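Local coordinates for leucine-rich-repeat protein (Methanosarcina barkeri, PDB 4WNR), which binds guanine nucleotides through its Roc G domain, here holding GDP, and is predicted, as a whole protein, to have serine/threonine kinase activity, at residues 150-155 / 175-180. Residues are numbered along the deposited sequence; the frame is centred on the assembly and turned at random.
With GDP (guanosine-5'-diphosphate), chain B; SO4 (sulfate ion), chain E.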
loop_
_atom_site.group_PDB
_atom_site.type_symbol
_atom_site.label_atom_id
_atom_site.label_comp_id
_atom_site.label_asym_id
_atom_site.label_seq_id
_atom_site.Cartn_x
_atom_site.Cartn_y
_atom_site.Cartn_z
ATOM N N ASN A 150 4.047 -17.272 11.294
ATOM C CA ASN A 150 4.984 -17.968 10.411
ATOM C C ASN A 150 6.162 -18.568 11.178
ATOM O O ASN A 150 6.434 -18.177 12.314
ATOM C CB ASN A 150 5.496 -17.008 9.329
ATOM C CG ASN A 150 6.060 -17.730 8.115
ATOM O OD1 ASN A 150 5.480 -18.698 7.626
ATOM N ND2 ASN A 150 7.195 -17.255 7.617
ATOM N N LYS A 151 6.839 -19.526 10.545
ATOM C CA LYS A 151 8.051 -20.172 11.077
ATOM C C LYS A 151 7.797 -21.007 12.339
ATOM O O LYS A 151 8.533 -20.907 13.325
ATOM C CB LYS A 151 9.166 -19.141 11.321
ATOM C CG LYS A 151 9.708 -18.516 10.048
ATOM C CD LYS A 151 10.516 -17.262 10.331
ATOM C CE LYS A 151 11.203 -16.765 9.070
ATOM N NZ LYS A 151 11.703 -15.374 9.219
ATOM N N ILE A 152 6.761 -21.841 12.294
ATOM C CA ILE A 152 6.483 -22.780 13.390
ATOM C C ILE A 152 7.431 -23.982 13.370
ATOM O O ILE A 152 7.575 -24.675 14.375
ATOM C CB ILE A 152 5.014 -23.268 13.399
ATOM C CG1 ILE A 152 4.677 -24.071 12.134
ATOM C CG2 ILE A 152 4.076 -22.083 13.567
ATOM C CD1 ILE A 152 3.312 -24.727 12.171
ATOM N N ASP A 153 8.063 -24.230 12.224
ATOM C CA ASP A 153 9.088 -25.274 12.114
ATOM C C ASP A 153 10.342 -24.929 12.925
ATOM O O ASP A 153 11.009 -25.820 13.451
ATOM C CB ASP A 153 9.461 -25.529 10.649
ATOM C CG ASP A 153 9.988 -24.290 9.952
ATOM O OD1 ASP A 153 9.311 -23.243 10.011
ATOM O OD2 ASP A 153 11.071 -24.360 9.337
ATOM N N GLU A 154 10.654 -23.637 13.019
ATOM C CA GLU A 154 11.772 -23.156 13.836
ATOM C C GLU A 154 11.392 -23.013 15.310
ATOM O O GLU A 154 12.249 -23.129 16.184
ATOM C CB GLU A 154 12.283 -21.814 13.309
ATOM C CG GLU A 154 12.926 -21.895 11.933
ATOM C CD GLU A 154 13.620 -20.606 11.526
ATOM O OE1 GLU A 154 13.222 -19.526 12.016
ATOM O OE2 GLU A 154 14.565 -20.673 10.711
ATOM N N ASN A 155 10.113 -22.748 15.575
ATOM C CA ASN A 155 9.608 -22.605 16.943
ATOM C C ASN A 155 8.152 -23.079 17.046
ATOM O O ASN A 155 7.227 -22.283 16.892
ATOM C CB ASN A 155 9.743 -21.150 17.405
ATOM C CG ASN A 155 9.544 -20.985 18.905
ATOM O OD1 ASN A 155 8.704 -21.652 19.513
ATOM N ND2 ASN A 155 10.314 -20.083 19.509
ATOM N N PHE A 175 -6.546 -16.497 13.280
ATOM C CA PHE A 175 -5.119 -16.725 13.506
ATOM C C PHE A 175 -4.718 -18.035 12.839
ATOM O O PHE A 175 -5.481 -19.000 12.854
ATOM C CB PHE A 175 -4.816 -16.796 15.000
ATOM C CG PHE A 175 -5.173 -15.546 15.755
ATOM C CD1 PHE A 175 -6.449 -15.379 16.280
ATOM C CD2 PHE A 175 -4.232 -14.544 15.953
ATOM C CE1 PHE A 175 -6.779 -14.232 16.982
ATOM C CE2 PHE A 175 -4.557 -13.395 16.654
ATOM C CZ PHE A 175 -5.832 -13.240 17.170
ATOM N N PHE A 176 -3.524 -18.067 12.253
ATOM C CA PHE A 176 -3.063 -19.242 11.508
ATOM C C PHE A 176 -1.577 -19.529 11.702
ATOM O O PHE A 176 -0.722 -18.746 11.283
ATOM C CB PHE A 176 -3.367 -19.072 10.019
ATOM C CG PHE A 176 -4.830 -19.102 9.700
ATOM C CD1 PHE A 176 -5.483 -20.309 9.492
ATOM C CD2 PHE A 176 -5.563 -17.924 9.627
ATOM C CE1 PHE A 176 -6.836 -20.341 9.205
ATOM C CE2 PHE A 176 -6.916 -17.949 9.343
ATOM C CZ PHE A 176 -7.554 -19.160 9.131
ATOM N N ARG A 177 -1.285 -20.661 12.339
ATOM C CA ARG A 177 0.084 -21.156 12.467
ATOM C C ARG A 177 0.501 -21.787 11.147
ATOM O O ARG A 177 -0.109 -22.758 10.701
ATOM C CB ARG A 177 0.184 -22.175 13.605
ATOM C CG ARG A 177 0.036 -21.553 14.983
ATOM C CD ARG A 177 -0.111 -22.591 16.085
ATOM N NE ARG A 177 1.162 -23.224 16.435
ATOM C CZ ARG A 177 1.619 -24.370 15.931
ATOM N NH1 ARG A 177 0.921 -25.057 15.028
ATOM N NH2 ARG A 177 2.795 -24.839 16.335
ATOM N N ILE A 178 1.527 -21.223 10.518
ATOM C CA ILE A 178 1.980 -21.695 9.210
ATOM C C ILE A 178 3.497 -21.842 9.130
ATOM O O ILE A 178 4.236 -21.329 9.973
ATOM C CB ILE A 178 1.510 -20.761 8.070
ATOM C CG1 ILE A 178 2.060 -19.345 8.262
ATOM C CG2 ILE A 178 -0.012 -20.733 8.000
ATOM C CD1 ILE A 178 1.824 -18.429 7.080
ATOM N N SER A 179 3.936 -22.560 8.103
ATOM C CA SER A 179 5.350 -22.691 7.765
ATOM C C SER A 179 5.503 -22.619 6.250
ATOM O O SER A 179 5.095 -23.536 5.538
ATOM C CB SER A 179 5.913 -24.015 8.287
ATOM O OG SER A 179 7.275 -24.168 7.921
ATOM N N CYS A 180 6.081 -21.525 5.762
ATOM C CA CYS A 180 6.311 -21.351 4.328
ATOM C C CYS A 180 7.381 -22.306 3.796
ATOM O O CYS A 180 7.379 -22.643 2.614
ATOM C CB CYS A 180 6.702 -19.905 4.019
ATOM S SG CYS A 180 5.389 -18.702 4.331
HETATM P PB GDP B . 10.193 -10.617 4.348
HETATM O O1B GDP B . 9.320 -11.447 5.413
HETATM O O2B GDP B . 9.132 -9.972 3.330
HETATM O O3B GDP B . 11.009 -9.571 5.008
HETATM O O3A GDP B . 11.056 -11.617 3.429
HETATM P PA GDP B . 11.168 -13.203 3.677
HETATM O O1A GDP B . 9.883 -13.804 4.079
HETATM O O2A GDP B . 11.661 -13.768 2.251
HETATM O "O5'" GDP B . 12.393 -13.443 4.697
HETATM C "C5'" GDP B . 12.295 -14.420 5.686
HETATM C "C4'" GDP B . 13.538 -15.331 5.602
HETATM O "O4'" GDP B . 13.260 -16.535 6.346
HETATM C "C3'" GDP B . 13.856 -15.803 4.183
HETATM O "O3'" GDP B . 15.237 -16.185 4.096
HETATM C "C2'" GDP B . 12.961 -17.005 4.012
HETATM O "O2'" GDP B . 13.562 -17.966 3.129
HETATM C "C1'" GDP B . 12.865 -17.583 5.418
HETATM N N9 GDP B . 11.488 -18.059 5.751
HETATM C C8 GDP B . 10.316 -17.512 5.430
HETATM N N7 GDP B . 9.349 -18.269 5.933
HETATM C C5 GDP B . 9.911 -19.289 6.572
HETATM C C6 GDP B . 9.373 -20.315 7.236
HETATM O O6 GDP B . 8.154 -20.436 7.342
HETATM N N1 GDP B . 10.209 -21.265 7.824
HETATM C C2 GDP B . 11.594 -21.111 7.696
HETATM N N2 GDP B . 12.420 -21.997 8.242
HETATM N N3 GDP B . 12.077 -20.058 7.016
HETATM C C4 GDP B . 11.241 -19.159 6.460
HETATM S S SO4 E . -3.980 -23.352 14.494
HETATM O O1 SO4 E . -5.430 -23.571 14.706
HETATM O O2 SO4 E . -3.293 -24.656 14.368
HETATM O O3 SO4 E . -3.763 -22.564 13.259
HETATM O O4 SO4 E . -3.425 -22.615 15.650
#
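Asp-153 and Ser-179 meet beside the guanine of GDP, where the Ser-179 hydroxyl OG donates a weak hydrogen bond of 3.1 Å to OD1 of Asp-153. The carboxylate accepts from both N-H donors at this edge: OD1 from N1 of GDP, OD2 from the exocyclic N2 at 2.9 Å. Chi1 of 59° puts CG of Asp-153 between the backbone N and the carbonyl carbon. Next to N1 on the same edge, the backbone N of Cys-180 donates to O6 of GDP at 2.8 Å, and weakly to OD1 of Asn-150. ND2 of Asn-150 lies 2.9 Å from N7 of GDP and is hydrogen-bonded to the carbonyl of Ala-52 in the P-loop. The extended chain of Lys-151 passes over one face of the purine, its CG 3.4 Å from C6 of GDP.

Behind this shell, the Ile-178 carbonyl accepts a weak bond from N of Ile-152 and a CA-H...O contact from Asn-150. Ile-152 crosses Arg-177 at about a right angle, its CG2 4.0 Å above the centre of one guanidinium face and its CD1 nearest to NH1. Arg-177 NH2 is bonded to the Pro-156 carbonyl, while Ser-179 OG also receives the Glu-182 amide. An alanine in place of Arg-177 would probably leave Ile-152 without the flat group beneath it and the Pro-156 carbonyl without this partner.

Segment 150-155, after strand 145-149, carries the NKxD motif of Ras-like G domains; 175-180 spans the end of the neighbouring parallel strand 172-177 and the loop beyond, where Ser-179 and Cys-180 begin the SCK form of the SAK motif, completed by Lys-181. Paired acceptors for N1 and N2, with an amide donor for O6, match guanine and would be mismatched to adenine, whose 6-amino group is itself a donor.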